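Local coordinates for protein HET-C2 (Podospora anserina, PDB 3KV0) that probably transfers glycolipids between membranes as a fungal member of the glycolipid transfer protein (GLTP) family, at residues A[135-140]-A[159-164]. Sequence-based numbering, arbitrary orientation.
Sequences SFRGSY and AMSACP
In the mainly helical GLTP fold of this protein, the last part of helix 155-161 packs on helix 132-142, where Met-160 lies against Phe-136, Arg-137 and Tyr-140. The Met-160 sulfur reaches the backbone of the other helix, with SD 3.3 Å from Phe-136 O, an oxygen already accepting the helix bond from Tyr-140 N. Phe-136 CB and Tyr-140 CB, one helical turn apart, both touch SD. The methionine chain bends at chi3 (-62°), which carries CE to 3.7 Å from Tyr-140 CD2, the two side chains crossing at about a right angle. SD itself sits obliquely off the Tyr-140 ring, 5.0 Å from its centroid, a Met-aromatic contact. Cys-163, in the loop that follows, adds a second sulfur-aromatic contact, its SG 3.9 Å from Phe-136 CD1 and likewise oblique to the ring.

Arg-137, itself partly exposed, borders this apolar patch. Its CG rests 3.9 Å from Met-160 CE, and the chain runs extended from CG to NE. NH2 donates to Ser-161 OG at 3.0 Å, with an N-H...O angle of 154° and the hydroxyl oxygen close to the guanidinium plane. Water 1, also at the guanidinium edge, bridges NE and the same OG, while water 2 joins Ser-161 O to NH2, the latter bond weak. An alanine in place of Arg-137 would probably leave Ser-161 OG without its guanidinium donor, undo both water bridges and remove the CG contact with Met-160 CE.

A salt bridge from NH1 to Asp-134 also holds the guanidinium. Tyr-140 OH bonds to His-148, and its ring lies nearly parallel to that of Phe-156, earlier in helix 155-161. Phe-136 and Tyr-140 also pack on helix 103-122 through Ala-121 and Phe-117, while Phe-61 from a loop meets Phe-136 and Cys-163.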
ATOM      1  N   SER A 135       5.351 -14.922   5.605  1.00 30.61           N
ATOM      2  CA  SER A 135       4.283 -13.903   5.799  1.00 30.32           C
ATOM      3  C   SER A 135       3.943 -13.236   4.451  1.00 27.98           C
ATOM      4  O   SER A 135       2.777 -13.114   4.078  1.00 26.52           O
ATOM      5  CB  SER A 135       4.686 -12.855   6.836  1.00 30.01           C
ATOM      6  OG  SER A 135       4.974 -13.411   8.112  1.00 33.79           O
ATOM      7  N   PHE A 136       4.973 -12.854   3.690  1.00 27.57           N
ATOM      8  CA  PHE A 136       4.744 -12.315   2.354  1.00 27.26           C
ATOM      9  C   PHE A 136       4.072 -13.306   1.404  1.00 27.33           C
ATOM     10  O   PHE A 136       3.117 -12.955   0.702  1.00 24.05           O
ATOM     11  CB  PHE A 136       6.031 -11.705   1.775  1.00 27.95           C
ATOM     12  CG  PHE A 136       6.239 -10.287   2.187  1.00 27.48           C
ATOM     13  CD1 PHE A 136       6.992  -9.962   3.293  1.00 28.22           C
ATOM     14  CD2 PHE A 136       5.620  -9.256   1.488  1.00 25.00           C
ATOM     15  CE1 PHE A 136       7.138  -8.613   3.680  1.00 28.03           C
ATOM     16  CE2 PHE A 136       5.785  -7.916   1.865  1.00 25.13           C
ATOM     17  CZ  PHE A 136       6.520  -7.604   2.977  1.00 27.81           C
ATOM     18  N   ARG A 137       4.516 -14.575   1.390  1.00 28.12           N
ATOM     19  CA  ARG A 137       3.873 -15.538   0.516  1.00 28.40           C
ATOM     20  C   ARG A 137       2.412 -15.741   0.819  1.00 27.77           C
ATOM     21  O   ARG A 137       1.603 -15.846  -0.073  1.00 27.32           O
ATOM     22  CB  ARG A 137       4.556 -16.894   0.571  1.00 30.71           C
ATOM     23  CG  ARG A 137       5.846 -16.977  -0.193  1.00 32.92           C
ATOM     24  CD  ARG A 137       6.671 -18.173   0.365  1.00 37.29           C
ATOM     25  NE  ARG A 137       7.975 -18.250  -0.275  1.00 39.31           N
ATOM     26  CZ  ARG A 137       9.083 -18.732   0.283  1.00 41.92           C
ATOM     27  NH1 ARG A 137       9.099 -19.170   1.537  1.00 43.78           N
ATOM     28  NH2 ARG A 137      10.203 -18.753  -0.425  1.00 43.30           N
ATOM     29  N   GLY A 138       2.063 -15.801   2.090  1.00 27.74           N
ATOM     30  CA  GLY A 138       0.675 -16.031   2.431  1.00 27.25           C
ATOM     31  C   GLY A 138      -0.185 -14.828   2.103  1.00 26.10           C
ATOM     32  O   GLY A 138      -1.308 -14.974   1.692  1.00 24.94           O
ATOM     33  N   SER A 139       0.355 -13.621   2.305  1.00 25.00           N
ATOM     34  CA  SER A 139      -0.320 -12.415   1.860  1.00 23.84           C
ATOM     35  C   SER A 139      -0.546 -12.382   0.350  1.00 23.55           C
ATOM     36  O   SER A 139      -1.615 -12.032  -0.127  1.00 24.21           O
ATOM     37  CB  SER A 139       0.472 -11.140   2.277  1.00 22.73           C
ATOM     38  OG  SER A 139      -0.315 -10.034   1.878  1.00 22.89           O
ATOM     39  N   TYR A 140       0.476 -12.726  -0.428  1.00 24.93           N
ATOM     40  CA  TYR A 140       0.378 -12.657  -1.864  1.00 24.75           C
ATOM     41  C   TYR A 140      -0.799 -13.507  -2.349  1.00 27.04           C
ATOM     42  O   TYR A 140      -1.597 -13.065  -3.204  1.00 25.98           O
ATOM     43  CB  TYR A 140       1.692 -13.137  -2.508  1.00 25.18           C
ATOM     44  CG  TYR A 140       1.744 -13.038  -4.019  1.00 24.01           C
ATOM     45  CD1 TYR A 140       1.566 -11.816  -4.664  1.00 24.08           C
ATOM     46  CD2 TYR A 140       1.998 -14.156  -4.807  1.00 26.13           C
ATOM     47  CE1 TYR A 140       1.644 -11.719  -6.045  1.00 24.50           C
ATOM     48  CE2 TYR A 140       2.037 -14.075  -6.213  1.00 26.91           C
ATOM     49  CZ  TYR A 140       1.890 -12.848  -6.815  1.00 23.50           C
ATOM     50  OH  TYR A 140       1.892 -12.742  -8.177  1.00 25.32           O
ATOM     51  N   ALA A 159      10.810 -12.399  -5.699  1.00 27.45           N
ATOM     52  CA  ALA A 159      11.039 -11.274  -4.814  1.00 29.21           C
ATOM     53  C   ALA A 159      10.825 -11.682  -3.357  1.00 29.60           C
ATOM     54  O   ALA A 159      11.649 -11.426  -2.479  1.00 30.37           O
ATOM     55  CB  ALA A 159      10.104 -10.099  -5.209  1.00 28.85           C
ATOM     56  N   MET A 160       9.708 -12.331  -3.087  1.00 30.78           N
ATOM     57  CA  MET A 160       9.392 -12.760  -1.724  1.00 31.09           C
ATOM     58  C   MET A 160      10.380 -13.791  -1.163  1.00 32.18           C
ATOM     59  O   MET A 160      10.713 -13.744   0.015  1.00 31.94           O
ATOM     60  CB  MET A 160       7.978 -13.326  -1.677  1.00 30.35           C
ATOM     61  CG  MET A 160       6.923 -12.312  -2.035  1.00 30.54           C
ATOM     62  SD  MET A 160       5.243 -12.913  -1.782  1.00 30.19           S
ATOM     63  CE  MET A 160       5.240 -14.315  -2.960  1.00 29.17           C
ATOM     64  N   SER A 161      10.861 -14.721  -1.992  1.00 33.99           N
ATOM     65  CA  SER A 161      11.898 -15.670  -1.532  1.00 35.43           C
ATOM     66  C   SER A 161      13.199 -14.984  -1.104  1.00 36.10           C
ATOM     67  O   SER A 161      13.948 -15.549  -0.332  1.00 38.74           O
ATOM     68  CB  SER A 161      12.226 -16.742  -2.585  1.00 34.96           C
ATOM     69  OG  SER A 161      11.053 -17.416  -2.998  1.00 37.43           O
ATOM     70  N   ALA A 162      13.457 -13.767  -1.558  1.00 36.84           N
ATOM     71  CA  ALA A 162      14.682 -13.035  -1.193  1.00 37.19           C
ATOM     72  C   ALA A 162      14.506 -12.104   0.008  1.00 37.27           C
ATOM     73  O   ALA A 162      15.361 -11.249   0.260  1.00 38.10           O
ATOM     74  CB  ALA A 162      15.234 -12.234  -2.429  1.00 37.36           C
ATOM     75  N   CYS A 163      13.418 -12.263   0.765  1.00 37.84           N
ATOM     76  CA  CYS A 163      13.222 -11.514   2.015  1.00 38.49           C
ATOM     77  C   CYS A 163      14.396 -11.705   2.997  1.00 39.95           C
ATOM     78  O   CYS A 163      14.928 -12.797   3.099  1.00 41.01           O
ATOM     79  CB  CYS A 163      11.926 -11.946   2.718  1.00 37.48           C
ATOM     80  SG  CYS A 163      10.461 -11.112   2.077  1.00 35.92           S
ATOM     81  N   PRO A 164      14.783 -10.643   3.723  1.00 41.74           N
ATOM     82  CA  PRO A 164      15.806 -10.793   4.755  1.00 42.46           C
ATOM     83  C   PRO A 164      15.275 -11.635   5.907  1.00 43.82           C
ATOM     84  O   PRO A 164      14.061 -11.882   5.987  1.00 42.37           O
ATOM     85  CB  PRO A 164      16.070  -9.359   5.208  1.00 42.52           C
ATOM     86  CG  PRO A 164      14.806  -8.624   4.938  1.00 42.49           C
ATOM     87  CD  PRO A 164      14.090  -9.347   3.812  1.00 41.46           C
TER
HETATM   88  O   HOH W   1       8.102 -17.015  -2.969  1.00 36.05           O
HETATM   89  O   HOH W   2      13.476 -18.357   0.670  1.00 56.90           O